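Local coordinates for acetyl-CoA C-acetyltransferase (Syntrophomonas wolfei subsp. wolfei, PDB 7N7Z), which probably catalyses the thiolase reaction, the reversible condensation of two acetyl-CoA molecules into acetoacetyl-CoA with release of coenzyme A, at residues S27-D32 with A63-L68; T59-G64 with A118-S123; N91-M96 with S393-L398; T111-V116 with V261-K266; G281-G286 with M300-K305. All blocks are in the same frame, centred on the assembly; numbering follows the deposited sequence.

Contacts 1 and 2 share Ala-63 and Gly-64 of the loop that follows strand 54-58, and their centres lie about 7 Å apart. Contact 3 holds Cys-92, the predicted acyl-thioester nucleophile; contact 2 approaches it through Cys-60, whose side chain is about 7 Å from that of Cys-92. Contact 4 uses the beginning of strand 113-121, whose later part belongs to contact 2 (centres about 24 Å apart), and lies far from the predicted catalytic residues. Contacts 3 and 5 have centres about 10 Å apart and use adjacent strands, 394-400 and 277-285, so that Met-96 and Val-303 pack from opposite sides of this strand pair. Contacts 1, 2, 3 and 5 also touch the second subunit.

Contact 1: S27-D32 with A63-L68; sequences SVRAND and AGNGSL
Asn-31 makes the better-formed half of this contact. Its CG stands beside the backbone N, anti to the carbonyl carbon, and this points ND2 at the backbone of Asn-65. Asn-31 ND2 donates to Asn-65 O at 2.8 Å with an N-H...O angle of 149°, meeting a lone pair in the carbonyl plane. Behind the bond, Asn-31 OD1 rests 3.7 Å from Asn-65 CB, while the methyl of the buried Ala-30 lies 4.0 Å from Asn-65 CG. The segment 27-32 leads into helix 30-45, with Arg-29 at the N-cap position, and its first turn here docks on the irregular loop between strand 54-58 and helix 69-76.

The other half is looser and water-bridged. The Arg-29 chain bends at both chi2 and chi3, bringing the guanidinium edge to Gly-64. Arg-29 NH2 lies only 2.5 Å from Gly-64 O; the hydrogen bond is very short yet weak in its angles, 120° at the hydrogen, and the donor sits 60° above the carbonyl plane. Two waters supplement it: one accepts from Arg-29 NH2 and donates to Ala-63 O at 3.0 Å, the other accepts from Arg-29 NH1 at 2.8 Å and donates to Gly-64 O. Asp-150 of the second subunit accepts hydrogen bonds from Gly-64 N and Gly-66 N.

Contact 2: T59-G64 with A118-S123; sequences TCLHAG and AVESMS
Glu-120 loses the most surface here, followed by Thr-59 and Val-119. The Glu-120 chain leaves strand 113-121 with CG anti to the backbone N (chi1 -158°) and then turns at chi2 (63°), which lays the carboxylate against two consecutive backbone N-H groups. Cys-60 N donates to Glu-120 OE1 at 2.6 Å, and Leu-61 N donates to Glu-120 OE2 at 3.2 Å, the first bond being the straighter. Each oxygen uses its syn lone pair, so the pair of bonds fixes the rotation of the carboxylate. As the group is buried, these donors would be expected to stabilise its negative charge. An alanine at Glu-120 would remove both acceptors and would probably leave the turn at Cys-60 and Leu-61 less firmly held.

Thr-59 works one step earlier. With OG1 anti to its backbone N, it donates to Val-119 O at 2.8 Å from 38° above the carbonyl plane. The same oxygen receives a CA-H...O contact from Thr-59 CA at 3.4 Å. Val-119 adds its CG1 methyl, 4.0 Å from Thr-59 OG1.

The contact thus prolongs the pairing of the parallel strands 54-58 and 113-121 just where the former gives way to a loop. Strand 84-89 presents Met-87 to Thr-59, helix 360-378 presents Val-360 to Cys-60, and helix 146-152 packs on Leu-61.

Contact 3: N91-M96 with S393-L398; sequences NCASGM and SAMASL
Apolar packing of two thioether chains carries most of this contact. The Met-96 and Met-395 chains lie alongside each other, head to tail, each extended to its sulfur and bent only at chi3. Met-96 CG rests 3.5 Å from the Met-395 methyl CE, and Met-96 SD lies 3.7 Å from Met-395 CB, so the outer part of each chain lies beside the inner part of the other. Ala-93 CB closes the row, 3.9 Å from Met-395 SD.

The arrangement belongs to the layered thiolase fold: helix 94-107, which starts just after the predicted nucleophile Cys-92, lies on strand 394-400, so these methionines are one place where the N-terminal and C-terminal halves meet.

Contacts with polar atoms come second. Met-395 CE approaches Met-96 O to 3.3 Å. The end of Met-96 reaches Ser-397, whose OG is 3.5 Å from Met-96 CE; that hydroxyl has its main polar partner in Trp-399 NE1.

Hydrogen bonding within segment 91-96 shapes the helix start. Asn-91 O accepts from Ser-94 N at 3.1 Å and from Ser-94 OG at 3.0 Å, the hydroxyl approaching from 26° above the carbonyl plane. Asn-91 ND2 is held by Gly-390 O.

Contact 4: T111-V116 with V261-K266; sequences TDISLV and VFMSKK
Phe-262 and Ile-113 have the same first torsion in kind, with the leading carbon beside the backbone N: CG of Phe-262 at chi1 -62° and CG1 of Ile-113 at chi1 -45°. In Ile-113 this sets the methyl CG2 anti to the N and level with the neighbouring strand, where it lies 3.7 Å from Met-263 CG and 3.9 Å from Val-261 CG1. The Ile-113 and Met-263 side chains leave the same face of the sheet, aligned as neighbours. In Phe-262 the torsion stands the ring over the sheet so that its CE1 is met at 3.4 Å by Val-116 CG2, the two side chains crossing obliquely. The ring turns its edge to Ser-114 O, which lies in the ring plane.

The backbones supply the frame. Phe-262 N donates to Ser-114 O at 2.9 Å, almost straight and nearly along the C=O axis, and Ser-114 N returns a bond to Phe-262 O at 3.1 Å from above the carbonyl plane. Ser-264 N adds a bond to Asp-112 O at 3.2 Å, just where strand 261-264 ends and Ser-264 turns its OG to cap Lys-267 N of the next helix. Ser-114 OG accepts from Thr-111 OG1 and is itself bonded to Glu-54.

Ser-114 with Phe-262 is therefore a hydrogen-bonded antiparallel pair, between the non-hydrogen-bonded pairs Ile-113 with Met-263 and Leu-115 with Val-261. The axes cross at 158°. Helix 30-45 covers the Leu-115 and Val-261 face and helix 94-107 the Phe-262 and Val-116 face, the alpha-beta-alpha layering of the thiolase N-terminal half.

Contact 5: G281-G286 with M300-K305; sequences GICSEG and MPKVLK
Strand 281-285 and helix 300-305 pass at 7.7 Å between their axes, with their N-to-C directions 139° apart, and the helix is kinked where Pro-301 has no N-H to give to the preceding turn. Val-303 points at the strand from this helix. Its CG2, anti to the backbone N, lies 3.7 Å from Ile-282 N and also touches the carbonyl carbon of Gly-281; a CB on Gly-281 would be crowded against that methyl. Cys-283 turns SG into the crowded position between its backbone N and carbonyl carbon (chi1 64°), placing it 3.6 Å from Val-303 CB.

Lys-302 forms the polar end of the contact. Its chain is extended throughout and passes alongside Cys-283, with Lys-302 CG 4.0 Å from Cys-283 SG. Lys-302 NZ then donates to Ser-284 O at 2.6 Å, nearly along the C=O axis, and forms a salt bridge with Glu-285 OE1 at 2.7 Å. The Glu-285 chain, bent at chi2, crosses the lysine at about a right angle, and its OE1 is met almost along the C-O axis. A methionine at Lys-302 would lose both bonds from the ammonium group and would probably leave Glu-285 and the strand end less tightly tied to the helix.

Strand 277-285, helix 296-307 and the parallel strand 316-319 follow one another as a beta-alpha-beta unit of the C-terminal half. Strand 394-400 lies beside strand 277-285 and sends Ala-396 and Leu-398 to Val-303, while helix 94-107 packs on Ile-282, which points away from helix 300-305.

Contact 1: S27-D32 with A63-L68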
# COMPACT_ATOMS: atom_id res chain seq x y z
N SER B 27 10.42 13.90 13.25
CA SER B 27 9.14 13.83 13.94
C SER B 27 8.28 15.06 13.72
O SER B 27 7.14 15.08 14.20
CB SER B 27 9.37 13.63 15.44
OG SER B 27 10.40 14.49 15.90
N VAL B 28 8.78 16.07 13.03
CA VAL B 28 8.08 17.34 12.85
C VAL B 28 7.62 17.43 11.40
O VAL B 28 8.44 17.54 10.48
CB VAL B 28 8.98 18.54 13.22
CG1 VAL B 28 8.14 19.81 13.35
CG2 VAL B 28 9.73 18.25 14.51
N ARG B 29 6.31 17.38 11.20
CA ARG B 29 5.76 17.46 9.85
C ARG B 29 5.99 18.85 9.27
O ARG B 29 6.26 19.83 9.98
CB ARG B 29 4.27 17.12 9.86
CG ARG B 29 3.95 15.75 10.44
CD ARG B 29 4.35 14.63 9.48
NE ARG B 29 3.65 14.72 8.20
CZ ARG B 29 2.39 14.36 8.00
NH1 ARG B 29 1.65 13.87 8.98
NH2 ARG B 29 1.87 14.48 6.78
N ALA B 30 5.87 18.93 7.94
CA ALA B 30 6.23 20.16 7.23
C ALA B 30 5.45 21.36 7.75
O ALA B 30 6.01 22.45 7.91
CB ALA B 30 6.00 19.98 5.73
N ASN B 31 4.15 21.19 8.02
CA ASN B 31 3.33 22.32 8.42
C ASN B 31 3.74 22.88 9.78
O ASN B 31 3.66 24.09 10.00
CB ASN B 31 1.85 21.92 8.45
CG ASN B 31 1.32 21.57 7.07
OD1 ASN B 31 1.99 21.80 6.06
ND2 ASN B 31 0.12 21.01 7.02
N ASP B 32 4.19 22.01 10.69
CA ASP B 32 4.57 22.49 12.02
C ASP B 32 5.94 23.15 12.01
O ASP B 32 6.20 24.04 12.83
CB ASP B 32 4.53 21.32 13.01
CG ASP B 32 3.21 20.58 12.98
OD1 ASP B 32 2.15 21.25 13.10
OD2 ASP B 32 3.22 19.34 12.84
N ALA B 63 2.11 16.22 -0.93
CA ALA B 63 1.40 15.03 -0.48
C ALA B 63 1.57 14.79 1.02
O ALA B 63 2.69 14.84 1.54
CB ALA B 63 1.89 13.81 -1.27
N GLY B 64 0.45 14.51 1.69
CA GLY B 64 0.45 14.13 3.09
C GLY B 64 0.22 15.26 4.07
O GLY B 64 -0.02 14.99 5.25
N ASN B 65 0.29 16.52 3.62
CA ASN B 65 0.25 17.67 4.51
C ASN B 65 -1.10 18.37 4.54
O ASN B 65 -1.20 19.49 5.06
CB ASN B 65 1.35 18.66 4.12
CG ASN B 65 2.75 18.10 4.38
OD1 ASN B 65 3.56 17.98 3.46
ND2 ASN B 65 3.02 17.76 5.63
N GLY B 66 -2.15 17.75 4.00
CA GLY B 66 -3.50 18.26 4.15
C GLY B 66 -3.91 19.24 3.07
O GLY B 66 -3.19 19.53 2.11
N SER B 67 -5.12 19.76 3.24
CA SER B 67 -5.71 20.68 2.26
C SER B 67 -5.03 22.04 2.35
O SER B 67 -4.99 22.65 3.43
CB SER B 67 -7.21 20.82 2.51
OG SER B 67 -7.90 19.63 2.17
N LEU B 68 -4.50 22.51 1.22
CA LEU B 68 -3.80 23.80 1.11
C LEU B 68 -3.06 24.12 2.40
O LEU B 68 -3.51 24.96 3.19
CB LEU B 68 -4.80 24.91 0.77
CG LEU B 68 -4.20 26.21 0.21
CD1 LEU B 68 -3.34 25.94 -1.01
CD2 LEU B 68 -5.32 27.20 -0.13
O HOH W 1 3.78 14.63 4.33
O HOH W 2 -0.59 13.12 7.41

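Contact 2: T59-G64 with A118-S123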
# COMPACT_ATOMS: atom_id res chain seq x y z
N THR B 59 6.67 24.78 -1.30
CA THR B 59 7.01 23.41 -0.94
C THR B 59 7.04 22.59 -2.22
O THR B 59 6.32 22.88 -3.18
CB THR B 59 6.01 22.80 0.05
OG1 THR B 59 6.59 21.65 0.67
CG2 THR B 59 4.72 22.39 -0.66
N CYS B 60 7.89 21.56 -2.23
CA CYS B 60 8.01 20.72 -3.42
C CYS B 60 7.09 19.51 -3.36
O CYS B 60 6.52 19.13 -4.39
CB CYS B 60 9.47 20.28 -3.61
SG CYS B 60 9.75 19.09 -4.95
N LEU B 61 6.91 18.90 -2.19
CA LEU B 61 6.09 17.70 -2.03
C LEU B 61 4.91 18.00 -1.10
O LEU B 61 5.02 17.91 0.12
CB LEU B 61 6.93 16.52 -1.51
CG LEU B 61 7.67 15.68 -2.56
CD1 LEU B 61 6.71 14.87 -3.41
CD2 LEU B 61 8.53 16.55 -3.46
N HIS B 62 3.79 18.36 -1.73
CA HIS B 62 2.54 18.62 -1.01
C HIS B 62 2.04 17.38 -0.28
O HIS B 62 1.58 17.47 0.87
CB HIS B 62 1.50 19.11 -2.03
CG HIS B 62 0.09 19.12 -1.53
ND1 HIS B 62 -0.99 19.08 -2.39
CD2 HIS B 62 -0.43 19.20 -0.28
CE1 HIS B 62 -2.11 19.13 -1.70
NE2 HIS B 62 -1.80 19.20 -0.42
N ALA B 63 2.11 16.22 -0.93
CA ALA B 63 1.40 15.03 -0.48
C ALA B 63 1.57 14.79 1.02
O ALA B 63 2.69 14.84 1.54
CB ALA B 63 1.89 13.81 -1.27
N GLY B 64 0.45 14.51 1.69
CA GLY B 64 0.45 14.13 3.09
C GLY B 64 0.22 15.26 4.07
O GLY B 64 -0.02 14.99 5.25
N ALA B 118 8.45 28.71 3.21
CA ALA B 118 9.12 27.75 2.35
C ALA B 118 9.56 26.58 3.22
O ALA B 118 10.31 26.78 4.17
CB ALA B 118 10.32 28.38 1.63
N VAL B 119 9.08 25.38 2.90
CA VAL B 119 9.27 24.24 3.78
C VAL B 119 9.43 22.97 2.96
O VAL B 119 8.87 22.83 1.87
CB VAL B 119 8.09 24.09 4.77
CG1 VAL B 119 6.80 23.79 4.03
CG2 VAL B 119 8.40 23.00 5.79
N GLU B 120 10.22 22.04 3.49
CA GLU B 120 10.32 20.69 2.94
C GLU B 120 10.71 19.76 4.08
O GLU B 120 11.81 19.88 4.63
CB GLU B 120 11.33 20.62 1.81
CG GLU B 120 11.12 19.44 0.87
CD GLU B 120 9.79 19.52 0.14
OE1 GLU B 120 9.57 20.53 -0.57
OE2 GLU B 120 8.98 18.59 0.27
N SER B 121 9.80 18.85 4.44
CA SER B 121 10.08 17.81 5.43
C SER B 121 10.23 16.51 4.65
O SER B 121 9.30 15.70 4.56
CB SER B 121 8.97 17.73 6.48
OG SER B 121 9.11 16.56 7.27
N MET B 122 11.41 16.32 4.06
CA MET B 122 11.64 15.16 3.20
C MET B 122 11.63 13.86 3.99
O MET B 122 11.40 12.79 3.41
CB MET B 122 12.96 15.30 2.43
CG MET B 122 13.29 16.74 2.02
SD MET B 122 14.88 16.93 1.18
CE MET B 122 14.64 15.93 -0.28
N SER B 123 11.87 13.92 5.30
CA SER B 123 11.77 12.73 6.14
C SER B 123 10.35 12.21 6.23
O SER B 123 10.15 11.02 6.53
CB SER B 123 12.29 13.04 7.55
OG SER B 123 13.61 13.55 7.51

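Contact 3: N91-M96 with S393-L398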
# COMPACT_ATOMS: atom_id res chain seq x y z
N ASN B 91 10.35 23.38 -7.79
CA ASN B 91 11.36 22.46 -7.25
C ASN B 91 12.28 23.19 -6.27
O ASN B 91 11.83 23.68 -5.24
CB ASN B 91 12.13 21.80 -8.39
CG ASN B 91 11.42 20.58 -8.94
OD1 ASN B 91 10.73 19.86 -8.22
ND2 ASN B 91 11.59 20.34 -10.24
N CYS B 92 13.58 23.26 -6.59
CA CYS B 92 14.53 23.81 -5.62
C CYS B 92 14.32 25.31 -5.41
O CYS B 92 14.65 25.83 -4.34
CB CYS B 92 15.96 23.52 -6.09
SG CYS B 92 16.20 21.84 -6.69
N ALA B 93 13.79 26.01 -6.42
CA ALA B 93 13.55 27.44 -6.33
C ALA B 93 12.15 27.76 -5.85
O ALA B 93 11.68 28.89 -6.04
CB ALA B 93 13.81 28.10 -7.68
N SER B 94 11.46 26.80 -5.23
CA SER B 94 10.10 27.02 -4.76
C SER B 94 10.03 28.25 -3.85
O SER B 94 9.19 29.14 -4.05
CB SER B 94 9.60 25.78 -4.02
OG SER B 94 9.06 24.84 -4.93
N GLY B 95 10.92 28.31 -2.86
CA GLY B 95 10.90 29.44 -1.94
C GLY B 95 11.21 30.76 -2.60
O GLY B 95 10.72 31.81 -2.17
N MET B 96 12.03 30.74 -3.66
CA MET B 96 12.37 31.97 -4.36
C MET B 96 11.26 32.41 -5.31
O MET B 96 11.11 33.61 -5.57
CB MET B 96 13.69 31.77 -5.12
CG MET B 96 14.13 32.98 -5.95
SD MET B 96 15.91 33.21 -6.19
CE MET B 96 16.58 32.94 -4.55
N SER B 393 14.41 25.39 -14.98
CA SER B 393 13.98 26.76 -14.71
C SER B 393 14.59 27.29 -13.42
O SER B 393 13.98 27.20 -12.35
CB SER B 393 12.45 26.82 -14.63
OG SER B 393 11.86 26.54 -15.89
N ALA B 394 15.79 27.86 -13.52
CA ALA B 394 16.50 28.38 -12.36
C ALA B 394 16.09 29.82 -12.07
O ALA B 394 15.42 30.48 -12.87
CB ALA B 394 18.01 28.30 -12.59
N MET B 395 16.51 30.31 -10.91
CA MET B 395 16.12 31.64 -10.45
C MET B 395 17.32 32.35 -9.83
O MET B 395 18.29 31.72 -9.40
CB MET B 395 14.98 31.57 -9.42
CG MET B 395 13.60 31.49 -10.04
SD MET B 395 12.29 31.53 -8.80
CE MET B 395 11.98 33.29 -8.70
N ALA B 396 17.22 33.68 -9.80
CA ALA B 396 18.20 34.52 -9.14
C ALA B 396 17.50 35.78 -8.67
O ALA B 396 16.50 36.21 -9.26
CB ALA B 396 19.37 34.87 -10.07
N SER B 397 18.02 36.38 -7.60
CA SER B 397 17.41 37.57 -7.02
C SER B 397 18.50 38.45 -6.43
O SER B 397 19.55 37.96 -6.00
CB SER B 397 16.38 37.22 -5.95
OG SER B 397 16.93 36.36 -4.97
N LEU B 398 18.24 39.76 -6.42
CA LEU B 398 19.19 40.75 -5.93
C LEU B 398 18.51 41.65 -4.90
O LEU B 398 17.33 41.97 -5.03
CB LEU B 398 19.75 41.60 -7.07
CG LEU B 398 20.52 40.82 -8.14
CD1 LEU B 398 20.61 41.64 -9.42
CD2 LEU B 398 21.90 40.44 -7.64

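Contact 4: T111-V116 with V261-K266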
# COMPACT_ATOMS: atom_id res chain seq x y z
N THR B 111 -1.43 43.70 -2.53
CA THR B 111 -1.27 43.47 -1.10
C THR B 111 -0.24 44.46 -0.57
O THR B 111 0.62 44.95 -1.30
CB THR B 111 -0.83 42.04 -0.79
OG1 THR B 111 0.44 41.78 -1.41
CG2 THR B 111 -1.85 41.03 -1.29
N ASP B 112 -0.35 44.75 0.73
CA ASP B 112 0.63 45.58 1.42
C ASP B 112 1.61 44.77 2.25
O ASP B 112 2.78 45.15 2.36
CB ASP B 112 -0.09 46.59 2.33
CG ASP B 112 -1.08 47.44 1.57
OD1 ASP B 112 -0.86 47.69 0.37
OD2 ASP B 112 -2.09 47.87 2.18
N ILE B 113 1.16 43.65 2.83
CA ILE B 113 2.00 42.78 3.64
C ILE B 113 1.73 41.35 3.20
O ILE B 113 0.58 40.91 3.17
CB ILE B 113 1.70 42.94 5.15
CG1 ILE B 113 1.60 44.43 5.51
CG2 ILE B 113 2.78 42.25 5.97
CD1 ILE B 113 1.25 44.68 6.96
N SER B 114 2.80 40.62 2.87
CA SER B 114 2.69 39.25 2.41
C SER B 114 3.64 38.37 3.21
O SER B 114 4.81 38.70 3.38
CB SER B 114 3.01 39.14 0.91
OG SER B 114 1.96 39.67 0.13
N LEU B 115 3.12 37.24 3.70
CA LEU B 115 3.94 36.23 4.35
C LEU B 115 4.35 35.19 3.32
O LEU B 115 3.51 34.73 2.53
CB LEU B 115 3.17 35.58 5.50
CG LEU B 115 3.83 34.36 6.14
CD1 LEU B 115 5.21 34.70 6.68
CD2 LEU B 115 2.95 33.79 7.24
N VAL B 116 5.62 34.83 3.31
CA VAL B 116 6.14 33.78 2.44
C VAL B 116 6.73 32.69 3.33
O VAL B 116 7.62 32.96 4.14
CB VAL B 116 7.19 34.30 1.45
CG1 VAL B 116 7.74 33.16 0.61
CG2 VAL B 116 6.59 35.38 0.57
N VAL B 261 8.61 38.02 6.00
CA VAL B 261 7.52 38.99 5.93
C VAL B 261 7.96 40.10 4.98
O VAL B 261 8.95 40.81 5.25
CB VAL B 261 7.17 39.56 7.31
CG1 VAL B 261 6.07 40.61 7.19
CG2 VAL B 261 6.76 38.44 8.25
N PHE B 262 7.24 40.26 3.88
CA PHE B 262 7.52 41.27 2.88
C PHE B 262 6.50 42.40 2.99
O PHE B 262 5.37 42.19 3.43
CB PHE B 262 7.50 40.68 1.47
CG PHE B 262 8.55 39.62 1.25
CD1 PHE B 262 8.28 38.30 1.55
CD2 PHE B 262 9.80 39.96 0.76
CE1 PHE B 262 9.24 37.32 1.35
CE2 PHE B 262 10.77 38.99 0.57
CZ PHE B 262 10.49 37.67 0.86
N MET B 263 6.92 43.60 2.58
CA MET B 263 6.07 44.77 2.70
C MET B 263 6.44 45.79 1.64
O MET B 263 7.59 45.87 1.21
CB MET B 263 6.21 45.43 4.08
CG MET B 263 5.44 44.73 5.18
SD MET B 263 5.57 45.62 6.74
CE MET B 263 5.57 44.24 7.89
N SER B 264 5.45 46.58 1.23
CA SER B 264 5.73 47.79 0.49
C SER B 264 6.51 48.75 1.38
O SER B 264 6.27 48.83 2.59
CB SER B 264 4.43 48.45 0.01
OG SER B 264 3.72 49.00 1.10
N LYS B 265 7.47 49.46 0.78
CA LYS B 265 8.27 50.41 1.53
C LYS B 265 7.39 51.37 2.33
O LYS B 265 7.70 51.70 3.48
CB LYS B 265 9.17 51.20 0.58
CG LYS B 265 10.48 51.69 1.19
CD LYS B 265 11.25 52.54 0.19
CE LYS B 265 12.49 53.17 0.81
NZ LYS B 265 13.66 52.25 0.80
N LYS B 266 6.28 51.81 1.74
CA LYS B 266 5.43 52.80 2.39
C LYS B 266 4.59 52.19 3.51
O LYS B 266 4.26 52.89 4.47
CB LYS B 266 4.53 53.47 1.35
CG LYS B 266 5.30 54.33 0.35
CD LYS B 266 4.43 54.72 -0.84
CE LYS B 266 4.52 56.21 -1.13
NZ LYS B 266 3.29 56.72 -1.82

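Contact 5: G281-G286 with M300-K305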
# COMPACT_ATOMS: atom_id res chain seq x y z
N GLY B 281 15.90 42.84 -7.65
CA GLY B 281 15.49 42.10 -8.82
C GLY B 281 15.27 40.65 -8.48
O GLY B 281 15.72 40.16 -7.44
N ILE B 282 14.56 39.96 -9.36
CA ILE B 282 14.24 38.55 -9.18
C ILE B 282 13.61 38.04 -10.47
O ILE B 282 12.72 38.69 -11.03
CB ILE B 282 13.31 38.34 -7.97
CG1 ILE B 282 13.06 36.84 -7.75
CG2 ILE B 282 11.99 39.07 -8.18
CD1 ILE B 282 12.54 36.52 -6.36
N CYS B 283 14.06 36.89 -10.95
CA CYS B 283 13.58 36.37 -12.23
C CYS B 283 13.98 34.91 -12.34
O CYS B 283 14.73 34.38 -11.53
CB CYS B 283 14.15 37.18 -13.40
SG CYS B 283 15.94 37.08 -13.59
N SER B 284 13.44 34.26 -13.38
CA SER B 284 13.77 32.89 -13.71
C SER B 284 14.46 32.85 -15.07
O SER B 284 14.38 33.79 -15.87
CB SER B 284 12.52 32.01 -13.74
OG SER B 284 11.80 32.09 -12.52
N GLU B 285 15.15 31.74 -15.33
CA GLU B 285 15.75 31.48 -16.62
C GLU B 285 16.18 30.02 -16.69
O GLU B 285 16.92 29.54 -15.82
CB GLU B 285 16.95 32.40 -16.87
CG GLU B 285 17.57 32.24 -18.26
CD GLU B 285 16.69 32.81 -19.37
OE1 GLU B 285 15.73 33.54 -19.05
OE2 GLU B 285 16.97 32.53 -20.55
N GLY B 286 15.71 29.30 -17.70
CA GLY B 286 15.86 27.87 -17.76
C GLY B 286 17.06 27.41 -18.58
O GLY B 286 17.61 28.16 -19.38
N MET B 300 21.77 34.30 -13.14
CA MET B 300 22.51 35.37 -12.49
C MET B 300 22.82 36.52 -13.44
O MET B 300 22.55 37.68 -13.07
CB MET B 300 23.80 34.80 -11.88
CG MET B 300 23.57 33.93 -10.66
SD MET B 300 25.03 32.97 -10.23
CE MET B 300 26.05 34.22 -9.48
N PRO B 301 23.35 36.30 -14.65
CA PRO B 301 23.55 37.44 -15.56
C PRO B 301 22.26 38.14 -15.93
O PRO B 301 22.25 39.37 -16.10
CB PRO B 301 24.22 36.80 -16.79
CG PRO B 301 24.74 35.48 -16.32
CD PRO B 301 23.81 35.03 -15.24
N LYS B 302 21.16 37.40 -16.04
CA LYS B 302 19.89 38.00 -16.44
C LYS B 302 19.39 38.98 -15.39
O LYS B 302 19.10 40.14 -15.70
CB LYS B 302 18.85 36.91 -16.70
CG LYS B 302 17.54 37.43 -17.28
CD LYS B 302 16.64 36.29 -17.71
CE LYS B 302 15.17 36.67 -17.59
NZ LYS B 302 14.27 35.51 -17.84
N VAL B 303 19.28 38.53 -14.14
CA VAL B 303 18.79 39.41 -13.08
C VAL B 303 19.68 40.63 -12.94
O VAL B 303 19.20 41.74 -12.67
CB VAL B 303 18.67 38.63 -11.75
CG1 VAL B 303 20.04 38.23 -11.23
CG2 VAL B 303 17.92 39.47 -10.72
N LEU B 304 20.99 40.46 -13.12
CA LEU B 304 21.89 41.60 -13.07
C LEU B 304 21.56 42.61 -14.17
O LEU B 304 21.64 43.82 -13.96
CB LEU B 304 23.34 41.13 -13.19
CG LEU B 304 23.96 40.52 -11.93
CD1 LEU B 304 25.28 39.84 -12.26
CD2 LEU B 304 24.15 41.57 -10.85
N LYS B 305 21.19 42.11 -15.35
CA LYS B 305 20.80 43.01 -16.44
C LYS B 305 19.52 43.75 -16.09
O LYS B 305 19.44 44.98 -16.24
CB LYS B 305 20.63 42.22 -17.74
CG LYS B 305 20.80 43.05 -19.00
CD LYS B 305 20.40 42.26 -20.24
CE LYS B 305 19.24 42.92 -20.97
NZ LYS B 305 18.63 42.01 -21.98